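Side-chain contact in protein (aminopeptidase) (Ochrobactrum anthropi, PDB 1B65), which probably releases N-terminal L-amino acids from peptides and cleaves D-alanyl esters and amides, as a serine aminopeptidase with a variant Ntn-hydrolase fold: residues R11-G16 and V332-V337. Residues are numbered along the deposited sequence; the frame is centred on the assembly and turned at random.
Sequences RARDLG and VEEAVV
Arg-13 reaches across to Glu-334 and takes its carboxylate side-on, one nitrogen to each oxygen. From CB of Arg-13, CG lies anti to the carbonyl carbon (chi1 -74°), which carries the extended chain across Glu-334 at about a right angle and brings its NE/NH2 edge to the carboxylate. Arg-13 CG and CD both pass Glu-334 OE2 at 3.5 Å. Arg-13 NE then donates to Glu-334 OE2 over 2.8 Å, close to the guanidinium plane. At the tip Arg-13 NH2 gives a second bond, 3.0 Å, to Glu-334 OE1. Each oxygen uses its syn lone pair, and the two flat groups are only 24° from coplanar, a pairing that restrains rotation of both. Thr-20 O, the strongest polar partner, and Gly-21 O also accept from NH2, whose two hydrogens must be shared among three acceptors. The buried carboxylate has more partners: Asn-27 ND2 and a water on OE2, Arg-200 on OE1. That water accepts from Arg-13 N, 2.9 Å away, tying the same residue to OE2 twice. Beside this polar patch, Ala-12 CB packs on Val-337 CG1 at 3.9 Å. The bidentate, side-on Arg-13/Glu-334 salt bridge and the Ala-12 packing join a 3-10 turn near the N-terminus to helix 322-342 of this variant Ntn-hydrolase fold.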
# COMPACT_ATOMS: atom_id res chain seq x y z
N ARG A 11 9.46 -29.33 -24.63
CA ARG A 11 9.33 -28.12 -23.79
C ARG A 11 10.75 -27.66 -23.53
O ARG A 11 11.70 -28.32 -24.03
CB ARG A 11 8.55 -28.45 -22.51
CG ARG A 11 7.12 -28.88 -22.81
CD ARG A 11 6.44 -29.31 -21.50
NE ARG A 11 6.00 -28.09 -20.78
CZ ARG A 11 5.53 -28.20 -19.51
NH1 ARG A 11 5.49 -29.38 -18.93
NH2 ARG A 11 5.11 -27.11 -18.90
N ALA A 12 11.01 -26.60 -22.75
CA ALA A 12 12.36 -26.11 -22.60
C ALA A 12 13.31 -27.18 -22.07
O ALA A 12 14.43 -27.26 -22.56
CB ALA A 12 12.49 -24.89 -21.69
N ARG A 13 12.91 -27.97 -21.06
CA ARG A 13 13.83 -28.97 -20.52
C ARG A 13 14.23 -29.97 -21.60
O ARG A 13 15.35 -30.48 -21.57
CB ARG A 13 13.24 -29.77 -19.35
CG ARG A 13 13.20 -28.90 -18.10
CD ARG A 13 12.51 -29.69 -16.96
NE ARG A 13 12.35 -28.75 -15.84
CZ ARG A 13 12.93 -28.87 -14.68
NH1 ARG A 13 13.70 -29.93 -14.43
NH2 ARG A 13 12.70 -27.96 -13.74
N ASP A 14 13.33 -30.30 -22.50
CA ASP A 14 13.61 -31.23 -23.59
C ASP A 14 14.71 -30.77 -24.52
O ASP A 14 15.34 -31.61 -25.18
CB ASP A 14 12.32 -31.41 -24.40
CG ASP A 14 11.25 -32.05 -23.54
OD1 ASP A 14 11.59 -33.09 -22.92
OD2 ASP A 14 10.11 -31.55 -23.46
N LEU A 15 14.95 -29.47 -24.65
CA LEU A 15 15.98 -28.92 -25.52
C LEU A 15 17.34 -28.83 -24.85
O LEU A 15 18.31 -28.32 -25.45
CB LEU A 15 15.57 -27.52 -26.00
CG LEU A 15 14.27 -27.41 -26.80
CD1 LEU A 15 14.09 -25.96 -27.25
CD2 LEU A 15 14.29 -28.34 -27.99
N GLY A 16 17.42 -29.27 -23.60
CA GLY A 16 18.69 -29.20 -22.88
C GLY A 16 18.89 -27.91 -22.10
O GLY A 16 20.02 -27.69 -21.64
N VAL A 332 8.62 -19.31 -12.23
CA VAL A 332 8.20 -18.23 -13.13
C VAL A 332 9.16 -18.16 -14.32
O VAL A 332 8.69 -18.04 -15.44
CB VAL A 332 8.17 -16.88 -12.40
CG1 VAL A 332 7.93 -15.73 -13.39
CG2 VAL A 332 7.01 -16.92 -11.39
N GLU A 333 10.48 -18.23 -14.08
CA GLU A 333 11.42 -18.19 -15.18
C GLU A 333 11.18 -19.35 -16.16
O GLU A 333 11.14 -19.11 -17.37
CB GLU A 333 12.86 -18.31 -14.67
CG GLU A 333 13.88 -18.26 -15.79
CD GLU A 333 15.30 -18.48 -15.27
OE1 GLU A 333 15.45 -18.90 -14.13
OE2 GLU A 333 16.27 -18.21 -15.99
N GLU A 334 11.00 -20.58 -15.63
CA GLU A 334 10.73 -21.67 -16.58
C GLU A 334 9.40 -21.55 -17.30
O GLU A 334 9.31 -21.88 -18.51
CB GLU A 334 10.86 -23.02 -15.84
CG GLU A 334 10.60 -24.21 -16.83
CD GLU A 334 10.98 -25.52 -16.16
OE1 GLU A 334 11.37 -25.60 -14.99
OE2 GLU A 334 10.92 -26.57 -16.85
N ALA A 335 8.34 -21.02 -16.73
CA ALA A 335 7.05 -20.82 -17.36
C ALA A 335 7.19 -19.82 -18.52
O ALA A 335 6.67 -20.06 -19.60
CB ALA A 335 6.02 -20.34 -16.31
N VAL A 336 7.96 -18.73 -18.31
CA VAL A 336 8.20 -17.79 -19.40
C VAL A 336 8.96 -18.45 -20.57
O VAL A 336 8.56 -18.32 -21.73
CB VAL A 336 8.97 -16.57 -18.89
CG1 VAL A 336 9.45 -15.67 -20.03
CG2 VAL A 336 8.07 -15.69 -17.97
N VAL A 337 10.04 -19.17 -20.25
CA VAL A 337 10.81 -19.82 -21.32
C VAL A 337 9.96 -20.89 -22.01
O VAL A 337 9.90 -20.98 -23.25
CB VAL A 337 12.16 -20.36 -20.81
CG1 VAL A 337 12.91 -21.01 -21.98
CG2 VAL A 337 13.02 -19.19 -20.30
O HOH W 1 10.56 -27.18 -19.58